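Local coordinates for hypothetical protein (Parabacteroides merdae, PDB 4OO3) that is probably an NAD(P)-dependent oxidoreductase that joins a Rossmann-type nucleotide-binding domain to a C-terminal domain built on a mixed beta sheet, at residues I183-V188 with T221-L226; H317-K322 with L328-G333. One frame throughout, in Å; residues are numbered along the deposited sequence. Where two conformers were deposited one is given.

Interaction 1: residues I183-V188 with T221-L226; sequences IVKESV and THLVDL
Leu223 meets Ser187 and Lys185 where helix 220-231 lies on the face of the mixed sheet, and the pair of segments is a worked example of helix-on-sheet packing in which polar residues take part, Lys185 with its methylenes and Ser187 with its hydroxyl oxygen. Strand 183-188 and helix 221-226 run nearly antiparallel, at 157°, with their axes 9.5 Å apart.

The contact is van der Waals packing. The forked end of Leu223 is set on the strand between two residues: CD1 reaches the backbone O of Lys185 at 3.8 Å, while CD1 and CD2 both come within 3.8 Å of Ser187 OG. Leu223 also touches Val301 and Val303 of strand 297-306 and His317 of strand 316-322, so its side chain packs against residues of three adjacent strands. The aliphatic run of Lys185 supplies the second patch. Its CE lies 3.9 Å from Leu226 CB, the two side chains crossing at about a right angle, and its CD passes 4.0 Å from Leu223 O.

No hydrogen bond or salt bridge links the two segments; the polar ends are satisfied beyond them. Extended as far as CE, the Lys185 chain turns only at its last torsion (chi4 -67°), and NZ forms a salt bridge with Glu230, one turn beyond Leu226 on the same helix. Ser187 OG stands anti to its own carbonyl carbon (chi1 -52°) and is hydrogen-bonded to His317 ND1.

A lysine and a serine can therefore sit in a buried interface: the methylenes of Lys185 and the methyls of Leu223 fill the contact, and Ser187 OG, though it lies against those methyls, keeps a bond to His317. With Lys185 buried, the bridge to Glu230 probably adds an electrostatic tie between strand and helix to what is otherwise van der Waals contact.

Interaction 2: residues H317-K322 with L328-G333; sequences HFSVMK and LVIRQG
His317 and Gln332, Ser319 and Ile330, and Met321 and Leu328 form the hydrogen-bonded pairs of two antiparallel strands, each residue giving and taking one backbone bond. Five of the six are sound, such as Leu328 N to Met321 O at 3.0 Å and 166°; the sixth, Gln332 N to His317 O, is weak, its angle falling to 116°. Ile330 O and Leu328 O also receive CA-H...O contacts from Phe318 and Val320, whose own backbones bond to Glu186 and Val184 of the next strand.

Among the polar side chains, Arg331 forms a salt bridge with Glu345, with Val329 CG1 3.7 Å over the guanidinium face. Gln332, extended beyond CG, lays its amide carbon CD 4.0 Å from His317 CB and gives NE2 to Asp315 O. With an alanine in place of Gln332, Asp315 O would probably lose this donor and His317 CB the amide that covers it. Ser319 OG, set between its backbone N and carbonyl carbon (chi1 67°), presses on Ile330 CG1 at 3.2 Å, a tight fit. Val320 and Val329 lie side by side on the other face. Such regular pairing across a short turn marks a beta hairpin within the mixed sheet.

Overall arrangement
Both interactions use one mixed sheet, but in different directions. Interaction 1 stacks a helix on its face, its centre about 10 Å from the centre of the chain, and every touching residue is buried; interaction 2 extends the sheet within its own plane, its centre about 18 Å from the centre of the chain, with only half of its touching residues buried. The chemistry follows: van der Waals packing with no hydrogen bond across the segments in the first, backbone hydrogen bonding in the second. Strands 183-190 and 316-322 are neighbours, so the two contacts meet directly. Helix, strand and hairpin are thus tied together in the C-terminal domain.

Interaction 1: residues I183-V188 with T221-L226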
loop_
_atom_site.group_PDB
_atom_site.type_symbol
_atom_site.label_atom_id
_atom_site.label_comp_id
_atom_site.label_asym_id
_atom_site.label_seq_id
_atom_site.Cartn_x
_atom_site.Cartn_y
_atom_site.Cartn_z
ATOM N N ILE A 183 -15.097 7.923 -9.439
ATOM C CA ILE A 183 -14.312 6.863 -8.826
ATOM C C ILE A 183 -14.399 7.071 -7.320
ATOM O O ILE A 183 -14.218 8.186 -6.836
ATOM C CB ILE A 183 -12.850 6.857 -9.331
ATOM C CG1 ILE A 183 -12.818 6.710 -10.859
ATOM C CG2 ILE A 183 -12.071 5.719 -8.690
ATOM C CD1 ILE A 183 -11.434 6.777 -11.475
ATOM N N VAL A 184 -14.723 5.999 -6.595
ATOM C CA VAL A 184 -14.939 6.052 -5.151
ATOM C C VAL A 184 -14.341 4.799 -4.512
ATOM O O VAL A 184 -14.686 3.701 -4.924
ATOM C CB VAL A 184 -16.446 6.113 -4.819
ATOM C CG1 VAL A 184 -16.667 6.090 -3.312
ATOM C CG2 VAL A 184 -17.091 7.356 -5.430
ATOM N N LYS A 185 -13.452 4.969 -3.524
ATOM C CA LYS A 185 -12.857 3.846 -2.761
ATOM C C LYS A 185 -12.862 4.117 -1.257
ATOM O O LYS A 185 -12.293 5.104 -0.789
ATOM C CB LYS A 185 -11.424 3.571 -3.207
ATOM C CG LYS A 185 -11.342 3.139 -4.653
ATOM C CD LYS A 185 -9.927 2.808 -5.092
ATOM C CE LYS A 185 -9.898 2.537 -6.588
ATOM N NZ LYS A 185 -10.629 1.294 -6.954
ATOM N N GLU A 186 -13.508 3.233 -0.509
ATOM C CA GLU A 186 -13.699 3.429 0.920
ATOM C C GLU A 186 -13.293 2.160 1.658
ATOM O O GLU A 186 -13.793 1.079 1.353
ATOM C CB GLU A 186 -15.158 3.775 1.209
ATOM C CG GLU A 186 -15.599 5.107 0.612
ATOM C CD GLU A 186 -17.099 5.339 0.707
ATOM O OE1 GLU A 186 -17.880 4.423 0.350
ATOM O OE2 GLU A 186 -17.497 6.452 1.123
ATOM N N SER A 187 -12.376 2.296 2.613
ATOM C CA SER A 187 -11.888 1.162 3.388
ATOM C C SER A 187 -12.108 1.402 4.868
ATOM O O SER A 187 -11.973 2.528 5.345
ATOM C CB SER A 187 -10.398 0.937 3.135
ATOM O OG SER A 187 -10.128 0.846 1.757
ATOM N N VAL A 188 -12.458 0.335 5.580
ATOM C CA VAL A 188 -12.500 0.336 7.037
ATOM C C VAL A 188 -11.534 -0.743 7.520
ATOM O O VAL A 188 -11.751 -1.933 7.269
ATOM C CB VAL A 188 -13.912 0.036 7.565
ATOM C CG1 VAL A 188 -13.949 0.130 9.085
ATOM C CG2 VAL A 188 -14.925 0.988 6.939
ATOM N N THR A 221 -2.514 5.989 0.419
ATOM C CA THR A 221 -1.466 5.727 -0.565
ATOM C C THR A 221 -1.908 4.601 -1.504
ATOM O O THR A 221 -1.937 4.784 -2.713
ATOM C CB THR A 221 -0.142 5.390 0.147
ATOM O OG1 THR A 221 0.283 6.536 0.891
ATOM C CG2 THR A 221 0.959 5.015 -0.835
ATOM N N HIS A 222 -2.294 3.459 -0.935
ATOM C CA HIS A 222 -2.813 2.338 -1.728
ATOM C C HIS A 222 -3.992 2.747 -2.613
ATOM O O HIS A 222 -4.063 2.348 -3.777
ATOM C CB HIS A 222 -3.290 1.197 -0.832
ATOM C CG HIS A 222 -2.204 0.516 -0.065
ATOM N ND1 HIS A 222 -1.041 0.069 -0.652
ATOM C CD2 HIS A 222 -2.119 0.179 1.243
ATOM C CE1 HIS A 222 -0.279 -0.505 0.262
ATOM N NE2 HIS A 222 -0.911 -0.450 1.422
ATOM N N LEU A 223 -4.931 3.514 -2.054
ATOM C CA LEU A 223 -6.174 3.813 -2.772
ATOM C C LEU A 223 -5.907 4.787 -3.907
ATOM O O LEU A 223 -6.391 4.592 -5.017
ATOM C CB LEU A 223 -7.262 4.340 -1.826
ATOM C CG LEU A 223 -7.642 3.416 -0.666
ATOM C CD1 LEU A 223 -8.776 4.022 0.148
ATOM C CD2 LEU A 223 -8.027 2.023 -1.159
ATOM N N VAL A 224 -5.102 5.805 -3.631
ATOM C CA VAL A 224 -4.707 6.779 -4.641
ATOM C C VAL A 224 -3.951 6.094 -5.780
ATOM O O VAL A 224 -4.188 6.397 -6.958
ATOM C CB VAL A 224 -3.871 7.921 -4.016
ATOM C CG1 VAL A 224 -3.127 8.722 -5.080
ATOM C CG2 VAL A 224 -4.774 8.839 -3.209
ATOM N N ASP A 225 -3.058 5.169 -5.422
ATOM C CA ASP A 225 -2.323 4.374 -6.399
ATOM C C ASP A 225 -3.263 3.536 -7.243
ATOM O O ASP A 225 -3.069 3.422 -8.443
ATOM C CB ASP A 225 -1.316 3.445 -5.719
ATOM C CG ASP A 225 -0.473 2.661 -6.726
ATOM O OD1 ASP A 225 0.314 3.298 -7.452
ATOM O OD2 ASP A 225 -0.600 1.414 -6.797
ATOM N N LEU A 226 -4.281 2.947 -6.622
ATOM C CA LEU A 226 -5.236 2.147 -7.378
ATOM C C LEU A 226 -6.006 2.983 -8.397
ATOM O O LEU A 226 -6.190 2.525 -9.524
ATOM C CB LEU A 226 -6.214 1.397 -6.471
ATOM C CG LEU A 226 -5.695 0.143 -5.783
ATOM C CD1 LEU A 226 -6.861 -0.588 -5.140
ATOM C CD2 LEU A 226 -4.951 -0.777 -6.739
#

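Interaction 2: residues H317-K322 with L328-G333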
loop_
_atom_site.group_PDB
_atom_site.type_symbol
_atom_site.label_atom_id
_atom_site.label_comp_id
_atom_site.label_asym_id
_atom_site.label_seq_id
_atom_site.Cartn_x
_atom_site.Cartn_y
_atom_site.Cartn_z
ATOM N N HIS A 317 -14.469 -3.096 2.452
ATOM C CA HIS A 317 -14.099 -2.238 1.327
ATOM C C HIS A 317 -15.215 -2.172 0.294
ATOM O O HIS A 317 -15.819 -3.191 -0.046
ATOM C CB HIS A 317 -12.809 -2.719 0.653
ATOM C CG HIS A 317 -12.329 -1.816 -0.445
ATOM N ND1 HIS A 317 -11.561 -0.699 -0.206
ATOM C CD2 HIS A 317 -12.527 -1.857 -1.783
ATOM C CE1 HIS A 317 -11.299 -0.093 -1.351
ATOM N NE2 HIS A 317 -11.876 -0.774 -2.322
ATOM N N PHE A 318 -15.490 -0.960 -0.174
ATOM C CA PHE A 318 -16.464 -0.720 -1.242
ATOM C C PHE A 318 -15.866 0.267 -2.216
ATOM O O PHE A 318 -15.263 1.256 -1.800
ATOM C CB PHE A 318 -17.777 -0.143 -0.700
ATOM C CG PHE A 318 -18.669 0.470 -1.764
ATOM C CD1 PHE A 318 -19.470 -0.328 -2.565
ATOM C CD2 PHE A 318 -18.708 1.846 -1.954
ATOM C CE1 PHE A 318 -20.289 0.228 -3.531
ATOM C CE2 PHE A 318 -19.522 2.406 -2.919
ATOM C CZ PHE A 318 -20.317 1.594 -3.704
ATOM N N SER A 319 -16.033 -0.002 -3.508
ATOM C CA SER A 319 -15.558 0.909 -4.539
ATOM C C SER A 319 -16.427 0.876 -5.784
ATOM O O SER A 319 -17.074 -0.136 -6.092
ATOM C CB SER A 319 -14.112 0.594 -4.918
ATOM O OG SER A 319 -14.008 -0.661 -5.561
ATOM N N VAL A 320 -16.427 1.999 -6.494
ATOM C CA VAL A 320 -17.114 2.120 -7.771
ATOM C C VAL A 320 -16.203 2.854 -8.738
ATOM O O VAL A 320 -15.524 3.806 -8.352
ATOM C CB VAL A 320 -18.408 2.944 -7.656
ATOM C CG1 VAL A 320 -19.268 2.756 -8.897
ATOM C CG2 VAL A 320 -19.182 2.560 -6.411
HETATM N N MSE A 321 -16.191 2.413 -9.988
HETATM C CA MSE A 321 -15.602 3.210 -11.064
HETATM C C MSE A 321 -16.625 3.225 -12.164
HETATM O O MSE A 321 -17.047 2.180 -12.658
HETATM C CB MSE A 321 -14.195 2.774 -11.477
HETATM C CG MSE A 321 -13.990 1.301 -11.779
HETATM SE SE MSE A 321 -12.070 1.016 -12.175
HETATM C CE MSE A 321 -11.980 1.931 -13.910
ATOM N N LYS A 322 -17.047 4.432 -12.531
ATOM C CA LYS A 322 -18.217 4.624 -13.371
ATOM C C LYS A 322 -17.812 4.857 -14.811
ATOM O O LYS A 322 -17.095 5.804 -15.114
ATOM C CB LYS A 322 -19.055 5.796 -12.845
ATOM C CG LYS A 322 -19.575 5.560 -11.433
ATOM C CD LYS A 322 -20.813 6.380 -11.119
ATOM C CE LYS A 322 -20.481 7.856 -11.053
ATOM N NZ LYS A 322 -21.408 8.616 -10.168
ATOM N N LEU A 328 -18.254 -0.595 -12.505
ATOM C CA LEU A 328 -17.536 -1.746 -11.951
ATOM C C LEU A 328 -17.449 -1.565 -10.439
ATOM O O LEU A 328 -16.936 -0.556 -9.962
ATOM C CB LEU A 328 -16.136 -1.854 -12.546
ATOM C CG LEU A 328 -16.077 -1.936 -14.064
ATOM C CD1 LEU A 328 -14.628 -1.888 -14.525
ATOM C CD2 LEU A 328 -16.774 -3.192 -14.561
ATOM N N VAL A 329 -17.938 -2.549 -9.696
ATOM C CA VAL A 329 -18.190 -2.391 -8.264
ATOM C C VAL A 329 -17.529 -3.512 -7.478
ATOM O O VAL A 329 -17.710 -4.686 -7.798
ATOM C CB VAL A 329 -19.714 -2.396 -7.974
ATOM C CG1 VAL A 329 -20.001 -2.379 -6.470
ATOM C CG2 VAL A 329 -20.385 -1.218 -8.662
ATOM N N ILE A 330 -16.763 -3.138 -6.456
ATOM C CA ILE A 330 -16.243 -4.089 -5.487
ATOM C C ILE A 330 -17.092 -3.989 -4.232
ATOM O O ILE A 330 -17.342 -2.890 -3.739
ATOM C CB ILE A 330 -14.799 -3.781 -5.064
ATOM C CG1 ILE A 330 -13.860 -3.729 -6.271
ATOM C CG2 ILE A 330 -14.312 -4.816 -4.060
ATOM C CD1 ILE A 330 -13.641 -5.062 -6.940
ATOM N N ARG A 331 -17.535 -5.138 -3.734
ATOM C CA ARG A 331 -18.119 -5.233 -2.406
ATOM C C ARG A 331 -17.278 -6.180 -1.575
ATOM O O ARG A 331 -16.849 -7.237 -2.054
ATOM C CB ARG A 331 -19.550 -5.735 -2.472
ATOM C CG ARG A 331 -20.510 -4.765 -3.140
ATOM C CD ARG A 331 -21.863 -5.415 -3.365
ATOM N NE ARG A 331 -22.431 -5.009 -4.644
ATOM C CZ ARG A 331 -23.024 -3.844 -4.875
ATOM N NH1 ARG A 331 -23.146 -2.940 -3.911
ATOM N NH2 ARG A 331 -23.499 -3.581 -6.083
ATOM N N GLN A 332 -17.025 -5.774 -0.335
ATOM C CA GLN A 332 -16.290 -6.582 0.623
ATOM C C GLN A 332 -16.847 -6.296 2.015
ATOM O O GLN A 332 -16.310 -5.486 2.768
ATOM C CB GLN A 332 -14.800 -6.273 0.549
ATOM C CG GLN A 332 -13.956 -7.132 1.466
ATOM C CD GLN A 332 -12.555 -6.601 1.604
ATOM O OE1 GLN A 332 -11.806 -6.545 0.629
ATOM N NE2 GLN A 332 -12.188 -6.200 2.817
ATOM N N GLY A 333 -17.955 -6.956 2.326
ATOM C CA GLY A 333 -18.638 -6.788 3.598
ATOM C C GLY A 333 -19.054 -8.133 4.138
ATOM O O GLY A 333 -18.554 -9.165 3.685
#